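Local coordinates for protein glycosyl hydrolase, family 38 (Enterococcus faecalis, PDB 5KBP) that probably hydrolyses alpha-mannosidic linkages in mannose-containing glycans, as expected of a glycoside hydrolase family 38 alpha-mannosidase, at residues V313-Q316 and L317-A321. Numbering follows the deposited sequence.
Sequences VQRQ and LENIA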
ATOM      1  N   VAL A 313     -15.337  -3.776   3.148  1.00 36.54           N
ATOM      2  CA  VAL A 313     -15.239  -3.320   1.763  1.00 44.33           C
ATOM      3  C   VAL A 313     -16.268  -4.028   0.889  1.00 46.77           C
ATOM      4  O   VAL A 313     -16.840  -3.427  -0.030  1.00 49.46           O
ATOM      5  CB  VAL A 313     -13.806  -3.527   1.238  1.00 41.75           C
ATOM      6  CG1 VAL A 313     -13.702  -3.121  -0.227  1.00 39.65           C
ATOM      7  CG2 VAL A 313     -12.815  -2.738   2.079  1.00 39.10           C
ATOM      8  N   GLN A 314     -16.528  -5.308   1.162  1.00 46.80           N
ATOM      9  CA  GLN A 314     -17.496  -6.055   0.363  1.00 43.07           C
ATOM     10  C   GLN A 314     -18.905  -5.503   0.546  1.00 48.37           C
ATOM     11  O   GLN A 314     -19.637  -5.310  -0.432  1.00 46.17           O
ATOM     12  CB  GLN A 314     -17.440  -7.539   0.727  1.00 43.59           C
ATOM     13  CG  GLN A 314     -16.233  -8.268   0.158  1.00 40.41           C
ATOM     14  CD  GLN A 314     -16.073  -9.661   0.732  1.00 42.21           C
ATOM     15  OE1 GLN A 314     -15.575 -10.567   0.065  1.00 40.32           O
ATOM     16  NE2 GLN A 314     -16.492  -9.837   1.980  1.00 42.17           N
ATOM     17  N   ARG A 315     -19.303  -5.239   1.793  1.00 51.12           N
ATOM     18  CA  ARG A 315     -20.602  -4.617   2.034  1.00 48.31           C
ATOM     19  C   ARG A 315     -20.673  -3.228   1.411  1.00 35.84           C
ATOM     20  O   ARG A 315     -21.727  -2.817   0.914  1.00 39.26           O
ATOM     21  CB  ARG A 315     -20.878  -4.539   3.535  1.00 52.47           C
ATOM     22  CG  ARG A 315     -20.908  -5.889   4.230  1.00 74.02           C
ATOM     23  CD  ARG A 315     -22.070  -6.733   3.746  1.00 82.53           C
ATOM     24  NE  ARG A 315     -21.742  -8.155   3.733  1.00 89.55           N
ATOM     25  CZ  ARG A 315     -21.250  -8.798   2.680  1.00 85.81           C
ATOM     26  NH1 ARG A 315     -20.977 -10.095   2.757  1.00 88.42           N
ATOM     27  NH2 ARG A 315     -21.029  -8.146   1.546  1.00 81.13           N
ATOM     28  N   GLN A 316     -19.555  -2.498   1.422  1.00 35.59           N
ATOM     29  CA  GLN A 316     -19.530  -1.158   0.845  1.00 36.24           C
ATOM     30  C   GLN A 316     -19.803  -1.185  -0.654  1.00 38.93           C
ATOM     31  O   GLN A 316     -20.427  -0.260  -1.187  1.00 43.85           O
ATOM     32  CB  GLN A 316     -18.181  -0.495   1.129  1.00 40.13           C
ATOM     33  CG  GLN A 316     -18.026   0.900   0.550  1.00 44.75           C
ATOM     34  CD  GLN A 316     -18.933   1.909   1.221  1.00 46.10           C
ATOM     35  OE1 GLN A 316     -19.121   1.878   2.437  1.00 47.26           O
ATOM     36  NE2 GLN A 316     -19.508   2.807   0.430  1.00 47.10           N
ATOM     37  N   LEU A 317     -19.358  -2.231  -1.345  1.00 43.84           N
ATOM     38  CA  LEU A 317     -19.558  -2.339  -2.784  1.00 46.32           C
ATOM     39  C   LEU A 317     -20.870  -3.034  -3.134  1.00 47.34           C
ATOM     40  O   LEU A 317     -21.661  -2.511  -3.927  1.00 43.75           O
ATOM     41  CB  LEU A 317     -18.381  -3.084  -3.424  1.00 43.55           C
ATOM     42  CG  LEU A 317     -17.020  -2.384  -3.409  1.00 36.82           C
ATOM     43  CD1 LEU A 317     -15.937  -3.285  -3.987  1.00 45.07           C
ATOM     44  CD2 LEU A 317     -17.092  -1.073  -4.174  1.00 34.36           C
ATOM     45  N   GLU A 318     -21.119  -4.207  -2.548  1.00 46.02           N
ATOM     46  CA  GLU A 318     -22.279  -5.002  -2.942  1.00 44.75           C
ATOM     47  C   GLU A 318     -23.581  -4.387  -2.444  1.00 44.82           C
ATOM     48  O   GLU A 318     -24.586  -4.382  -3.165  1.00 48.60           O
ATOM     49  CB  GLU A 318     -22.141  -6.430  -2.412  1.00 39.33           C
ATOM     50  CG  GLU A 318     -20.829  -7.109  -2.754  1.00 48.62           C
ATOM     51  CD  GLU A 318     -20.554  -8.309  -1.870  1.00 50.52           C
ATOM     52  OE1 GLU A 318     -21.446  -8.678  -1.077  1.00 50.79           O
ATOM     53  OE2 GLU A 318     -19.446  -8.877  -1.961  1.00 51.30           O
ATOM     54  N   ASN A 319     -23.586  -3.865  -1.219  1.00 44.08           N
ATOM     55  CA  ASN A 319     -24.820  -3.502  -0.538  1.00 50.66           C
ATOM     56  C   ASN A 319     -24.976  -2.005  -0.309  1.00 48.20           C
ATOM     57  O   ASN A 319     -25.995  -1.585   0.249  1.00 43.70           O
ATOM     58  CB  ASN A 319     -24.903  -4.243   0.800  1.00 50.81           C
ATOM     59  CG  ASN A 319     -24.654  -5.733   0.654  1.00 54.89           C
ATOM     60  OD1 ASN A 319     -23.625  -6.247   1.087  1.00 59.98           O
ATOM     61  ND2 ASN A 319     -25.598  -6.432   0.036  1.00 52.13           N
ATOM     62  N   ILE A 320     -24.008  -1.189  -0.723  1.00 48.18           N
ATOM     63  CA  ILE A 320     -24.114   0.258  -0.561  1.00 41.69           C
ATOM     64  C   ILE A 320     -23.943   0.941  -1.911  1.00 47.03           C
ATOM     65  O   ILE A 320     -24.897   1.504  -2.461  1.00 46.77           O
ATOM     66  CB  ILE A 320     -23.081   0.792   0.449  1.00 40.60           C
ATOM     67  CG1 ILE A 320     -23.153   0.018   1.767  1.00 44.68           C
ATOM     68  CG2 ILE A 320     -23.311   2.274   0.698  1.00 40.27           C
ATOM     69  CD1 ILE A 320     -24.460   0.180   2.500  1.00 51.08           C
ATOM     70  N   ALA A 321     -22.724   0.889  -2.455  1.00 43.26           N
ATOM     71  CA  ALA A 321     -22.393   1.671  -3.643  1.00 39.78           C
ATOM     72  C   ALA A 321     -23.206   1.226  -4.854  1.00 38.42           C
ATOM     73  O   ALA A 321     -23.828   2.050  -5.534  1.00 49.04           O
ATOM     74  CB  ALA A 321     -20.895   1.573  -3.932  1.00 38.01           C
TER
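Arg315 stands out from helix 304-332, and Glu318, one turn on, leans back to meet it, with Asn319 lying alongside. The arginine chain turns at chi2 (-66°) and again at chi3, which brings the guanidinium edge to the carboxylate: Arg315 NH2 lies 2.7 Å from Glu318 OE1 in a salt bridge. The two planes are 47° apart, so this is no coplanar, two-pronged pairing, and the hydrogen bond within it is bent and weak. The short amide of Asn319, almost perpendicular to the guanidinium, suits its place by keeping OD1 close, where it takes a second weak bond from Arg315 NH2 at 3.2 Å. Arginine suits its own because a second N-H, at NE, is bonded to Gln800 OE1. Glu318, extended beside Gln314, gives OE2 to Ser99, while Gln314 directs OE1 to Ser99 and Ser102, tying this face to the start of helix 100-117.

Between 317 and 321 the helix widens into a pi-type turn. Glu318 N bonds to Gln314 O at 2.8 Å, a regular step, but Ala321 N bonds to Gln316 O, five residues back, at 2.9 Å. Ile320 offers an apolar branch here, CG2, 3.8 Å from Gln316 NE2, which bonds weakly to Gly379 O on helix 362-393. In this mostly buried contact Glu318 supplies the countercharge and the amide oxygens of Asn319 and Gln800 accept hydrogen bonds, together probably meeting the guanidinium's polar needs.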